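Local coordinates for DNA-binding protein HU (Anabaena sp., PDB 1P51), which binds and wraps DNA as a histone-like homodimer, stabilizing the duplex against denaturation, and is essential for heterocyst differentiation, at residues R53-R58 with T74-F79. Sequence-based numbering, arbitrary orientation.
Sequences RERKAR and TRVPAF. With nucleotides of chain A; nucleotides of chain B.
Two backbone hydrogen bonds join Arg53 to Val76 and two more Arg55 to Thr74, both antiparallel hydrogen-bonded pairs; between them lies the non-hydrogen-bonded pair Glu54 and Arg75, CA atoms 4.4 Å apart. Arg53, Arg55, Thr74 and Val76 project from the sheet face that meets the DNA. Extended from CG to NE, Arg53 carries its guanidinium along strand 74-79 until one face lies over Ala78 CB, 3.5 Å from Arg53 CZ and offset to the rim. Its NE forms a salt bridge with Glu51, and its CD passes 3.2 Å from OP1 of DT11 of chain A. An alanine at Arg53 would probably cost Glu51 this salt-bridge partner and the Ala78 methyl the guanidinium lying over it. A bend at chi2 (-133°) lays Arg55 across Val76 at about a right angle, Arg55 NE resting 3.5 Å from Val76 CG2. Past this contact the guanidinium turns its edge to the DT11 phosphate, reaching OP1 through NH1 (2.9 Å) and NH2 (3.1 Å), while NH1 makes a weak bond to O3' of DT10 of chain A. On the other face Glu54 OE2 lies 3.9 Å from Arg75 CD, and the Arg75 guanidinium turns instead to Ser37 O. In this stem of the HU beta-arm, small aliphatic groups pack against arginines, one pointing two N-H groups at a single phosphate oxygen, a contact with the sugar-phosphate backbone that needs no particular base.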
ATOM      1  N   ARG E  53     -12.235  -4.205   0.918  1.00 21.57           N
ATOM      2  CA  ARG E  53     -13.140  -4.049   2.049  1.00 21.97           C
ATOM      3  C   ARG E  53     -14.465  -3.480   1.564  1.00 21.89           C
ATOM      4  O   ARG E  53     -14.492  -2.518   0.786  1.00 21.80           O
ATOM      5  CB  ARG E  53     -12.525  -3.149   3.123  1.00 22.14           C
ATOM      6  CG  ARG E  53     -11.630  -3.890   4.110  1.00 23.55           C
ATOM      7  CD  ARG E  53     -10.791  -2.982   4.999  1.00 25.77           C
ATOM      8  NE  ARG E  53      -9.534  -3.615   5.404  1.00 27.81           N
ATOM      9  CZ  ARG E  53      -8.516  -2.979   5.981  1.00 28.81           C
ATOM     10  NH1 ARG E  53      -8.583  -1.675   6.228  1.00 29.22           N
ATOM     11  NH2 ARG E  53      -7.420  -3.651   6.309  1.00 29.16           N
ATOM     12  N   GLU E  54     -15.560  -4.087   2.015  1.00 21.81           N
ATOM     13  CA  GLU E  54     -16.897  -3.650   1.627  1.00 21.73           C
ATOM     14  C   GLU E  54     -17.409  -2.590   2.595  1.00 21.43           C
ATOM     15  O   GLU E  54     -17.343  -2.768   3.813  1.00 21.37           O
ATOM     16  CB  GLU E  54     -17.864  -4.839   1.561  1.00 21.85           C
ATOM     17  CG  GLU E  54     -17.617  -5.790   0.392  1.00 22.39           C
ATOM     18  CD  GLU E  54     -18.824  -5.936  -0.523  1.00 23.03           C
ATOM     19  OE1 GLU E  54     -19.886  -6.401  -0.048  1.00 23.56           O
ATOM     20  OE2 GLU E  54     -18.711  -5.589  -1.720  1.00 22.90           O
ATOM     21  N   ARG E  55     -17.892  -1.480   2.043  1.00 21.07           N
ATOM     22  CA  ARG E  55     -18.505  -0.415   2.835  1.00 20.90           C
ATOM     23  C   ARG E  55     -20.010  -0.443   2.627  1.00 20.75           C
ATOM     24  O   ARG E  55     -20.475  -0.515   1.495  1.00 20.67           O
ATOM     25  CB  ARG E  55     -17.960   0.959   2.435  1.00 20.85           C
ATOM     26  CG  ARG E  55     -16.448   1.056   2.377  1.00 21.30           C
ATOM     27  CD  ARG E  55     -15.877   2.285   3.069  1.00 22.09           C
ATOM     28  NE  ARG E  55     -14.435   2.170   3.285  1.00 22.80           N
ATOM     29  CZ  ARG E  55     -13.872   1.481   4.273  1.00 23.01           C
ATOM     30  NH1 ARG E  55     -14.624   0.833   5.156  1.00 23.26           N
ATOM     31  NH2 ARG E  55     -12.552   1.439   4.382  1.00 22.87           N
ATOM     32  N   LYS E  56     -20.768  -0.397   3.720  1.00 20.79           N
ATOM     33  CA  LYS E  56     -22.228  -0.367   3.632  1.00 20.89           C
ATOM     34  C   LYS E  56     -22.714   1.037   3.274  1.00 21.14           C
ATOM     35  O   LYS E  56     -21.983   2.018   3.432  1.00 21.08           O
ATOM     36  CB  LYS E  56     -22.884  -0.849   4.938  1.00 20.69           C
ATOM     37  CG  LYS E  56     -22.099  -1.908   5.716  1.00 20.49           C
ATOM     38  CD  LYS E  56     -22.360  -3.318   5.200  1.00 19.86           C
ATOM     39  CE  LYS E  56     -21.114  -3.909   4.547  1.00 19.68           C
ATOM     40  NZ  LYS E  56     -21.346  -4.261   3.109  1.00 19.04           N
ATOM     41  N   ALA E  57     -23.945   1.118   2.778  1.00 21.63           N
ATOM     42  CA  ALA E  57     -24.574   2.394   2.446  1.00 22.06           C
ATOM     43  C   ALA E  57     -24.645   3.310   3.665  1.00 22.42           C
ATOM     44  O   ALA E  57     -24.869   2.850   4.791  1.00 22.43           O
ATOM     45  CB  ALA E  57     -25.965   2.165   1.873  1.00 21.94           C
ATOM     46  N   ARG E  58     -24.444   4.604   3.429  1.00 22.83           N
ATOM     47  CA  ARG E  58     -24.502   5.602   4.494  1.00 23.24           C
ATOM     48  C   ARG E  58     -25.207   6.871   4.049  1.00 23.24           C
ATOM     49  O   ARG E  58     -25.308   7.152   2.853  1.00 23.22           O
ATOM     50  CB  ARG E  58     -23.103   5.935   5.016  1.00 23.51           C
ATOM     51  CG  ARG E  58     -22.070   6.281   3.958  1.00 24.42           C
ATOM     52  CD  ARG E  58     -20.651   6.175   4.466  1.00 26.24           C
ATOM     53  NE  ARG E  58     -19.685   6.782   3.557  1.00 27.65           N
ATOM     54  CZ  ARG E  58     -18.373   6.798   3.764  1.00 28.59           C
ATOM     55  NH1 ARG E  58     -17.851   6.239   4.851  1.00 28.63           N
ATOM     56  NH2 ARG E  58     -17.576   7.373   2.878  1.00 28.85           N
ATOM     57  N   THR E  74     -20.199   0.135  -1.411  1.00 12.85           N
ATOM     58  CA  THR E  74     -19.090  -0.006  -2.350  1.00 12.81           C
ATOM     59  C   THR E  74     -17.989  -0.924  -1.816  1.00 12.97           C
ATOM     60  O   THR E  74     -18.048  -1.375  -0.672  1.00 12.97           O
ATOM     61  CB  THR E  74     -18.525   1.393  -2.736  1.00 12.74           C
ATOM     62  OG1 THR E  74     -17.532   1.251  -3.761  1.00 12.52           O
ATOM     63  CG2 THR E  74     -17.768   2.031  -1.561  1.00 12.38           C
ATOM     64  N   ARG E  75     -17.004  -1.205  -2.669  1.00 13.12           N
ATOM     65  CA  ARG E  75     -15.800  -1.931  -2.281  1.00 13.40           C
ATOM     66  C   ARG E  75     -14.573  -1.065  -2.564  1.00 13.41           C
ATOM     67  O   ARG E  75     -14.489  -0.427  -3.613  1.00 13.66           O
ATOM     68  CB  ARG E  75     -15.707  -3.255  -3.041  1.00 13.53           C
ATOM     69  CG  ARG E  75     -14.750  -4.268  -2.422  1.00 14.17           C
ATOM     70  CD  ARG E  75     -14.971  -5.698  -2.884  1.00 14.94           C
ATOM     71  NE  ARG E  75     -14.564  -5.880  -4.274  1.00 15.84           N
ATOM     72  CZ  ARG E  75     -13.769  -6.850  -4.714  1.00 15.97           C
ATOM     73  NH1 ARG E  75     -13.276  -7.760  -3.879  1.00 15.64           N
ATOM     74  NH2 ARG E  75     -13.469  -6.909  -6.003  1.00 15.80           N
ATOM     75  N   VAL E  76     -13.628  -1.039  -1.625  1.00 13.46           N
ATOM     76  CA  VAL E  76     -12.446  -0.179  -1.737  1.00 13.27           C
ATOM     77  C   VAL E  76     -11.131  -0.931  -1.463  1.00 13.29           C
ATOM     78  O   VAL E  76     -11.115  -1.893  -0.687  1.00 13.34           O
ATOM     79  CB  VAL E  76     -12.542   1.069  -0.800  1.00 13.36           C
ATOM     80  CG1 VAL E  76     -13.709   1.968  -1.194  1.00 13.08           C
ATOM     81  CG2 VAL E  76     -12.629   0.665   0.681  1.00 13.32           C
ATOM     82  N   PRO E  77     -10.040  -0.504  -2.105  1.00 13.12           N
ATOM     83  CA  PRO E  77      -8.706  -1.030  -1.793  1.00 13.09           C
ATOM     84  C   PRO E  77      -8.239  -0.571  -0.411  1.00 12.95           C
ATOM     85  O   PRO E  77      -8.394   0.599  -0.055  1.00 12.99           O
ATOM     86  CB  PRO E  77      -7.819  -0.412  -2.883  1.00 13.08           C
ATOM     87  CG  PRO E  77      -8.764   0.049  -3.928  1.00 13.03           C
ATOM     88  CD  PRO E  77      -9.986   0.490  -3.191  1.00 13.20           C
ATOM     89  N   ALA E  78      -7.681  -1.500   0.358  1.00 12.80           N
ATOM     90  CA  ALA E  78      -7.199  -1.204   1.698  1.00 12.62           C
ATOM     91  C   ALA E  78      -5.787  -1.734   1.879  1.00 12.50           C
ATOM     92  O   ALA E  78      -5.338  -2.590   1.120  1.00 12.53           O
ATOM     93  CB  ALA E  78      -8.129  -1.794   2.736  1.00 12.72           C
ATOM     94  N   PHE E  79      -5.095  -1.211   2.889  1.00 12.45           N
ATOM     95  CA  PHE E  79      -3.708  -1.565   3.154  1.00 12.28           C
ATOM     96  C   PHE E  79      -3.451  -1.649   4.654  1.00 12.61           C
ATOM     97  O   PHE E  79      -3.894  -0.794   5.422  1.00 12.61           O
ATOM     98  CB  PHE E  79      -2.771  -0.539   2.502  1.00 12.11           C
ATOM     99  CG  PHE E  79      -1.308  -0.766   2.789  1.00 11.16           C
ATOM    100  CD1 PHE E  79      -0.623  -1.827   2.202  1.00  9.96           C
ATOM    101  CD2 PHE E  79      -0.614   0.091   3.638  1.00 10.54           C
ATOM    102  CE1 PHE E  79       0.726  -2.037   2.459  1.00  9.51           C
ATOM    103  CE2 PHE E  79       0.740  -0.110   3.903  1.00 10.10           C
ATOM    104  CZ  PHE E  79       1.410  -1.177   3.310  1.00  9.79           C
TER
ATOM    105  P    DT A  10     -18.935   1.388   7.653  1.00 44.21           P
ATOM    106  OP1  DT A  10     -18.429   1.170   6.278  1.00 44.45           O
ATOM    107  OP2  DT A  10     -20.085   0.581   8.131  1.00 44.72           O
ATOM    108  O5'  DT A  10     -17.704   1.164   8.656  1.00 42.98           O
ATOM    109  C5'  DT A  10     -16.937   2.257   9.153  1.00 40.96           C
ATOM    110  C4'  DT A  10     -15.608   2.388   8.434  1.00 38.93           C
ATOM    111  O4'  DT A  10     -15.061   3.715   8.653  1.00 37.51           O
ATOM    112  C3'  DT A  10     -14.546   1.414   8.919  1.00 38.38           C
ATOM    113  O3'  DT A  10     -13.734   1.001   7.828  1.00 38.81           O
ATOM    114  C2'  DT A  10     -13.755   2.218   9.948  1.00 37.17           C
ATOM    115  C1'  DT A  10     -13.903   3.657   9.465  1.00 35.71           C
ATOM    116  N1   DT A  10     -14.030   4.669  10.569  1.00 33.28           N
ATOM    117  C2   DT A  10     -13.049   5.633  10.722  1.00 31.79           C
ATOM    118  O2   DT A  10     -12.061   5.722  10.012  1.00 30.98           O
ATOM    119  N3   DT A  10     -13.269   6.510  11.758  1.00 31.02           N
ATOM    120  C4   DT A  10     -14.338   6.525  12.636  1.00 30.64           C
ATOM    121  O4   DT A  10     -14.430   7.361  13.528  1.00 29.81           O
ATOM    122  C5   DT A  10     -15.329   5.492  12.422  1.00 31.23           C
ATOM    123  C7   DT A  10     -16.542   5.395  13.303  1.00 31.00           C
ATOM    124  C6   DT A  10     -15.129   4.629  11.413  1.00 32.20           C
ATOM    125  P    DT A  11     -12.946  -0.390   7.899  1.00 38.76           P
ATOM    126  OP1  DT A  11     -12.555  -0.747   6.519  1.00 39.04           O
ATOM    127  OP2  DT A  11     -13.749  -1.339   8.706  1.00 39.17           O
ATOM    128  O5'  DT A  11     -11.626  -0.027   8.723  1.00 38.07           O
ATOM    129  C5'  DT A  11     -10.651   0.880   8.217  1.00 37.17           C
ATOM    130  C4'  DT A  11      -9.689   1.284   9.319  1.00 36.48           C
ATOM    131  O4'  DT A  11     -10.340   2.256  10.173  1.00 36.05           O
ATOM    132  C3'  DT A  11      -9.261   0.146  10.245  1.00 36.16           C
ATOM    133  O3'  DT A  11      -7.950  -0.325   9.914  1.00 35.71           O
ATOM    134  C2'  DT A  11      -9.325   0.745  11.652  1.00 35.76           C
ATOM    135  C1'  DT A  11      -9.727   2.203  11.443  1.00 35.25           C
ATOM    136  N1   DT A  11     -10.663   2.744  12.493  1.00 34.27           N
ATOM    137  C2   DT A  11     -10.287   3.835  13.262  1.00 33.73           C
ATOM    138  O2   DT A  11      -9.221   4.418  13.152  1.00 33.53           O
ATOM    139  N3   DT A  11     -11.223   4.234  14.188  1.00 33.10           N
ATOM    140  C4   DT A  11     -12.468   3.671  14.423  1.00 32.99           C
ATOM    141  O4   DT A  11     -13.227   4.112  15.281  1.00 32.79           O
ATOM    142  C5   DT A  11     -12.799   2.535  13.590  1.00 33.12           C
ATOM    143  C7   DT A  11     -14.115   1.826  13.739  1.00 32.87           C
ATOM    144  C6   DT A  11     -11.893   2.135  12.685  1.00 33.60           C
TER
ATOM    145  P    DG B  13     -12.757   7.584   0.155  1.00 31.89           P
ATOM    146  OP1  DG B  13     -12.586   6.143  -0.143  1.00 32.06           O
ATOM    147  OP2  DG B  13     -11.688   8.540  -0.214  1.00 32.08           O
ATOM    148  O5'  DG B  13     -14.128   8.094  -0.495  1.00 31.34           O
ATOM    149  C5'  DG B  13     -15.346   7.408  -0.224  1.00 30.78           C
ATOM    150  C4'  DG B  13     -16.480   8.365   0.089  1.00 30.20           C
ATOM    151  O4'  DG B  13     -16.202   9.123   1.292  1.00 30.13           O
ATOM    152  C3'  DG B  13     -16.797   9.405  -0.979  1.00 29.85           C
ATOM    153  O3'  DG B  13     -18.026   9.031  -1.596  1.00 29.38           O
ATOM    154  C2'  DG B  13     -16.912  10.728  -0.213  1.00 29.74           C
ATOM    155  C1'  DG B  13     -17.022  10.271   1.239  1.00 29.37           C
ATOM    156  N9   DG B  13     -16.573  11.227   2.256  1.00 28.46           N
ATOM    157  C8   DG B  13     -15.359  11.871   2.318  1.00 27.99           C
ATOM    158  N7   DG B  13     -15.234  12.664   3.345  1.00 27.48           N
ATOM    159  C5   DG B  13     -16.441  12.541   4.019  1.00 27.16           C
ATOM    160  C6   DG B  13     -16.895  13.166   5.213  1.00 26.68           C
ATOM    161  O6   DG B  13     -16.299  13.979   5.932  1.00 26.49           O
ATOM    162  N1   DG B  13     -18.188  12.772   5.555  1.00 26.52           N
ATOM    163  C2   DG B  13     -18.948  11.882   4.833  1.00 26.64           C
ATOM    164  N2   DG B  13     -20.169  11.622   5.319  1.00 26.66           N
ATOM    165  N3   DG B  13     -18.539  11.288   3.716  1.00 27.06           N
ATOM    166  C4   DG B  13     -17.278  11.662   3.362  1.00 27.64           C
TER